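Local structure of putative hydrolase (Acinetobacter sp. NBRC 100985, 4XUK) at residues S57-L62 against L266-I271; L71-A76 against I104-L109. The protein probably hydrolyses organophosphate triesters and lactones with a two-zinc centre of the metallo-beta-lactamase superfamily. The protein carries 2 engineered substitutions. All coordinates share one frame; numbering follows the deposited sequence.

Contact 1: residues S57-L62 against L266-I271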
loop_
_atom_site.group_PDB
_atom_site.type_symbol
_atom_site.label_atom_id
_atom_site.label_comp_id
_atom_site.label_asym_id
_atom_site.label_seq_id
_atom_site.Cartn_x
_atom_site.Cartn_y
_atom_site.Cartn_z
ATOM N N SER A 57 5.852 -2.358 10.358
ATOM C CA SER A 57 5.740 -3.702 9.801
ATOM C C SER A 57 7.023 -4.491 10.057
ATOM O O SER A 57 8.105 -3.915 10.240
ATOM C CB SER A 57 5.466 -3.645 8.300
ATOM O OG SER A 57 4.241 -3.004 8.007
ATOM N N ILE A 58 6.881 -5.812 10.072
ATOM C CA ILE A 58 8.016 -6.704 10.031
ATOM C C ILE A 58 7.753 -7.606 8.832
ATOM O O ILE A 58 6.782 -8.363 8.827
ATOM C CB ILE A 58 8.155 -7.559 11.314
ATOM C CG1 ILE A 58 8.318 -6.682 12.554
ATOM C CG2 ILE A 58 9.378 -8.484 11.196
ATOM C CD1 ILE A 58 7.000 -6.214 13.156
ATOM N N ASN A 59 8.582 -7.480 7.801
ATOM C CA ASN A 59 8.394 -8.237 6.571
ATOM C C ASN A 59 9.580 -9.185 6.281
ATOM O O ASN A 59 10.681 -9.030 6.839
ATOM C CB ASN A 59 8.232 -7.288 5.377
ATOM C CG ASN A 59 7.278 -6.140 5.650
ATOM O OD1 ASN A 59 6.154 -6.337 6.105
ATOM N ND2 ASN A 59 7.711 -4.934 5.332
ATOM N N ALA A 60 9.336 -10.169 5.414
ATOM C CA ALA A 60 10.398 -10.978 4.811
ATOM C C ALA A 60 10.097 -11.065 3.318
ATOM O O ALA A 60 8.979 -10.736 2.899
ATOM C CB ALA A 60 10.429 -12.362 5.417
ATOM N N PHE A 61 11.064 -11.522 2.520
ATOM C CA PHE A 61 10.875 -11.584 1.064
ATOM C C PHE A 61 11.328 -12.897 0.444
ATOM O O PHE A 61 12.436 -13.379 0.723
ATOM C CB PHE A 61 11.595 -10.402 0.382
ATOM C CG PHE A 61 11.183 -9.069 0.928
ATOM C CD1 PHE A 61 10.031 -8.447 0.474
ATOM C CD2 PHE A 61 11.916 -8.465 1.945
ATOM C CE1 PHE A 61 9.622 -7.228 1.002
ATOM C CE2 PHE A 61 11.524 -7.258 2.470
ATOM C CZ PHE A 61 10.364 -6.635 2.004
ATOM N N LEU A 62 10.457 -13.460 -0.398
ATOM C CA LEU A 62 10.758 -14.641 -1.214
ATOM C C LEU A 62 11.145 -14.190 -2.611
ATOM O O LEU A 62 10.462 -13.349 -3.202
ATOM C CB LEU A 62 9.524 -15.541 -1.341
ATOM C CG LEU A 62 9.319 -16.740 -0.424
ATOM C CD1 LEU A 62 8.048 -17.465 -0.866
ATOM C CD2 LEU A 62 10.528 -17.700 -0.421
ATOM N N LEU A 266 9.567 -1.296 6.460
ATOM C CA LEU A 266 8.736 -0.257 5.844
ATOM C C LEU A 266 7.348 -0.863 5.629
ATOM O O LEU A 266 7.216 -2.090 5.613
ATOM C CB LEU A 266 9.375 0.255 4.539
ATOM C CG LEU A 266 10.692 0.999 4.777
ATOM C CD1 LEU A 266 11.357 1.475 3.479
ATOM C CD2 LEU A 266 10.472 2.160 5.717
ATOM N N PRO A 267 6.300 -0.020 5.518
ATOM C CA PRO A 267 4.923 -0.535 5.493
ATOM C C PRO A 267 4.688 -1.633 4.464
ATOM O O PRO A 267 4.927 -1.418 3.259
ATOM C CB PRO A 267 4.098 0.709 5.155
ATOM C CG PRO A 267 4.881 1.833 5.799
ATOM C CD PRO A 267 6.332 1.454 5.565
ATOM N N PHE A 268 4.241 -2.798 4.942
ATOM C CA PHE A 268 3.960 -3.943 4.069
ATOM C C PHE A 268 3.173 -3.514 2.842
ATOM O O PHE A 268 2.192 -2.770 2.961
ATOM C CB PHE A 268 3.187 -5.034 4.823
ATOM C CG PHE A 268 2.844 -6.219 3.968
ATOM C CD1 PHE A 268 3.740 -7.270 3.834
ATOM C CD2 PHE A 268 1.635 -6.272 3.279
ATOM C CE1 PHE A 268 3.440 -8.345 3.040
ATOM C CE2 PHE A 268 1.325 -7.355 2.476
ATOM C CZ PHE A 268 2.219 -8.389 2.362
ATOM N N PRO A 269 3.565 -4.000 1.653
ATOM C CA PRO A 269 4.579 -5.017 1.322
ATOM C C PRO A 269 6.041 -4.613 1.516
ATOM O O PRO A 269 6.908 -5.496 1.420
ATOM C CB PRO A 269 4.309 -5.305 -0.161
ATOM C CG PRO A 269 3.628 -4.089 -0.668
ATOM C CD PRO A 269 2.791 -3.598 0.468
ATOM N N GLY A 270 6.330 -3.339 1.781
ATOM C CA GLY A 270 7.706 -2.930 2.041
ATOM C C GLY A 270 8.555 -2.791 0.786
ATOM O O GLY A 270 9.790 -2.759 0.856
ATOM N N ILE A 271 7.889 -2.696 -0.361
ATOM C CA ILE A 271 8.568 -2.586 -1.645
ATOM C C ILE A 271 8.237 -1.224 -2.261
ATOM O O ILE A 271 7.075 -0.795 -2.290
ATOM C CB ILE A 271 8.135 -3.738 -2.593
ATOM C CG1 ILE A 271 8.428 -5.107 -1.962
ATOM C CG2 ILE A 271 8.824 -3.626 -3.950
ATOM C CD1 ILE A 271 7.942 -6.303 -2.827
#
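Leu-266 meets Asn-59 through its carbonyl, where strand 54-64 of one sheet of the metallo-beta-lactamase αβ/βα sandwich faces the loop leading into strand 271-275 of the other. Asn-59 ND2 donates to Leu-266 O at 2.9 Å; the acceptor lies nearly in the amide plane, though the N-H bends to 140°. The same nitrogen serves Ala-263 O, so one amide grips the loop twice. Pro-267 follows with its CA close to Ser-57 OG, and its carbonyl takes the N-H of Gly-270, closing a type VIa-like beta turn with the cis Phe-268-Pro-269 peptide at its centre. Phe-268 N gives a nearly straight bond (167°) to Ser-57 OG at 3.1 Å, a hydroxyl whose stronger polar partner is NE2 of His-288 of the second subunit. The Phe-268 ring presents its CD1 edge to Asn-59 OD1, with amide and ring planes 59° apart; this buried oxygen has no hydrogen-bonding partner in the model. Phe-289 of the second subunit meets the same ring edge-to-face. Pro-269 O comes up to the edge of the Phe-61 ring, 3.2 Å from CE1. Last, the Ile-271 and Phe-61 side chains run past each other in opposite directions, Ile-271 CG1 3.8 Å from Phe-61 CE1.

Contact 2: residues L71-A76 against I104-L109. With ZN (zinc ion), chain D.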
loop_
_atom_site.group_PDB
_atom_site.type_symbol
_atom_site.label_atom_id
_atom_site.label_comp_id
_atom_site.label_asym_id
_atom_site.label_seq_id
_atom_site.Cartn_x
_atom_site.Cartn_y
_atom_site.Cartn_z
ATOM N N LEU A 71 14.859 -17.037 0.242
ATOM C CA LEU A 71 14.148 -16.284 1.266
ATOM C C LEU A 71 15.091 -15.277 1.922
ATOM O O LEU A 71 16.208 -15.619 2.324
ATOM C CB LEU A 71 13.559 -17.249 2.310
ATOM C CG LEU A 71 12.778 -16.698 3.506
ATOM C CD1 LEU A 71 11.530 -15.969 3.040
ATOM C CD2 LEU A 71 12.413 -17.814 4.492
ATOM N N ILE A 72 14.655 -14.026 2.011
ATOM C CA ILE A 72 15.511 -12.972 2.559
ATOM C C ILE A 72 14.922 -12.447 3.865
ATOM O O ILE A 72 13.946 -11.682 3.869
ATOM C CB ILE A 72 15.761 -11.879 1.506
ATOM C CG1 ILE A 72 16.310 -12.542 0.233
ATOM C CG2 ILE A 72 16.737 -10.835 2.022
ATOM C CD1 ILE A 72 16.537 -11.619 -0.938
ATOM N N ASP A 73 15.535 -12.884 4.970
ATOM C CA ASP A 73 14.961 -12.790 6.325
ATOM C C ASP A 73 13.713 -13.677 6.472
ATOM O O ASP A 73 13.197 -14.187 5.483
ATOM C CB ASP A 73 14.738 -11.327 6.763
ATOM C CG ASP A 73 16.048 -10.580 6.929
ATOM O OD1 ASP A 73 17.099 -11.261 7.052
ATOM O OD2 ASP A 73 16.043 -9.326 6.913
ATOM N N SER A 74 13.234 -13.886 7.700
ATOM C CA SER A 74 12.205 -14.916 7.911
ATOM C C SER A 74 11.194 -14.577 8.991
ATOM O O SER A 74 10.344 -15.413 9.345
ATOM C CB SER A 74 12.862 -16.238 8.283
ATOM O OG SER A 74 13.540 -16.107 9.536
ATOM N N GLY A 75 11.285 -13.373 9.543
ATOM C CA GLY A 75 10.384 -12.996 10.616
ATOM C C GLY A 75 10.843 -13.582 11.940
ATOM O O GLY A 75 11.938 -14.147 12.028
ATOM N N ALA A 76 9.992 -13.474 12.959
ATOM C CA ALA A 76 10.404 -13.691 14.344
ATOM C C ALA A 76 9.978 -15.025 14.938
ATOM O O ALA A 76 10.316 -15.317 16.086
ATOM C CB ALA A 76 9.878 -12.568 15.216
ATOM N N ILE A 104 18.480 -19.248 2.168
ATOM C CA ILE A 104 17.987 -18.186 3.034
ATOM C C ILE A 104 19.133 -17.208 3.284
ATOM O O ILE A 104 20.198 -17.607 3.744
ATOM C CB ILE A 104 17.460 -18.753 4.377
ATOM C CG1 ILE A 104 16.268 -19.686 4.124
ATOM C CG2 ILE A 104 17.106 -17.622 5.356
ATOM C CD1 ILE A 104 15.722 -20.381 5.361
ATOM N N LEU A 105 18.917 -15.941 2.940
ATOM C CA LEU A 105 19.891 -14.891 3.233
ATOM C C LEU A 105 19.389 -14.057 4.408
ATOM O O LEU A 105 18.248 -13.573 4.411
ATOM C CB LEU A 105 20.123 -13.990 2.018
ATOM C CG LEU A 105 20.478 -14.680 0.705
ATOM C CD1 LEU A 105 20.576 -13.671 -0.431
ATOM C CD2 LEU A 105 21.730 -15.532 0.818
ATOM N N LEU A 106 20.242 -13.898 5.407
ATOM C CA LEU A 106 19.891 -13.112 6.582
ATOM C C LEU A 106 20.620 -11.776 6.541
ATOM O O LEU A 106 21.840 -11.737 6.397
ATOM C CB LEU A 106 20.272 -13.882 7.857
ATOM C CG LEU A 106 19.526 -15.211 8.031
ATOM C CD1 LEU A 106 19.962 -15.917 9.294
ATOM C CD2 LEU A 106 18.001 -15.016 8.018
ATOM N N THR A 107 19.884 -10.675 6.657
ATOM C CA THR A 107 20.537 -9.369 6.670
ATOM C C THR A 107 21.347 -9.201 7.945
ATOM O O THR A 107 22.418 -8.590 7.934
ATOM C CB THR A 107 19.525 -8.218 6.539
ATOM O OG1 THR A 107 18.531 -8.321 7.571
ATOM C CG2 THR A 107 18.866 -8.255 5.161
ATOM N N HIS A 108 20.823 -9.760 9.033
ATOM C CA HIS A 108 21.490 -9.783 10.337
ATOM C C HIS A 108 20.774 -10.784 11.241
ATOM O O HIS A 108 19.750 -11.350 10.856
ATOM C CB HIS A 108 21.531 -8.388 10.995
ATOM C CG HIS A 108 20.189 -7.750 11.184
ATOM N ND1 HIS A 108 19.246 -7.672 10.178
ATOM C CD2 HIS A 108 19.647 -7.119 12.257
ATOM C CE1 HIS A 108 18.176 -7.042 10.631
ATOM N NE2 HIS A 108 18.395 -6.700 11.887
ATOM N N LEU A 109 21.298 -10.981 12.446
ATOM C CA LEU A 109 20.792 -12.034 13.318
ATOM C C LEU A 109 19.861 -11.557 14.437
ATOM O O LEU A 109 19.630 -12.299 15.393
ATOM C CB LEU A 109 21.970 -12.834 13.914
ATOM C CG LEU A 109 22.824 -13.625 12.922
ATOM C CD1 LEU A 109 24.050 -14.226 13.608
ATOM C CD2 LEU A 109 22.006 -14.727 12.288
HETATM ZN ZN ZN D . 17.373 -5.419 13.505
#
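CG of Asp-73 stands anti to its carbonyl carbon (chi1 -66°), which swings the carboxylate toward Thr-107, and a Thr-107 chi1 of 55° puts OG1 where it meets both Asp-73 OD2 and His-108 ND1. The carboxylate grips the threonine at two points. Thr-107 N donates to Asp-73 OD1 at 2.9 Å, nearly straight at 167°, and Thr-107 OG1 donates to Asp-73 OD2 at 2.8 Å. Both oxygens use their syn lone pairs, and the two side chains cross at about a right angle. Behind this clasp lies the parallel pairing of a beta-alpha-beta unit, strand 69-72, helix 87-93 and strand 103-105. Leu-105 N bonds to Leu-71 O at 2.8 Å, and Leu-105 O accepts from Asp-73 N at 2.9 Å, carrying the ladder just past the end of strand 69-72. Leu-71 CB packs on Ile-104 CG1 on one face of the sheet, with Ile-72 and Leu-105 on the other. From Thr-107 the bonds run on to the metal: His-108 ND1 donates to Thr-107 OG1, which lies in the imidazole plane, and His-108 NE2 binds zinc at 2.3 Å. His-108 is the first histidine of the HxHxDH motif of the metallo-beta-lactamase superfamily; His-110, His-197 and Asp-218, which is shared by both zincs, complete the protein shell. Asp-73 OD2 also accepts from ND1 of His-113, a ligand of the second zinc. Asp-73 is thus a second-shell residue for both metals, and its carboxylate may make His-113 a more electron-rich ligand, and His-108 more weakly, through the Thr-107 hydroxyl.

How the contacts relate
The centres of contacts 1 and 2 are about 12 Å apart, and both draw on the same mixed sheet, in which strands 54-64 and 69-72 are antiparallel neighbours and consecutive in the chain. The order is 57-62, 71-76, 104-109 and finally 266-271, so contact 2 falls wholly between the halves of contact 1. They also touch directly: Phe-61 O and Ile-72 N, 2.6 Å apart, probably share a hydrogen bond, and Ala-60 CB packs on Asp-73 O. Contact 2 joins two adjacent strands, and the loops after them carry the chain to the zinc site; contact 1 ties the sheet to the loop between strands 260-262 and 271-275 of the opposing sheet, just after zinc ligand His-265.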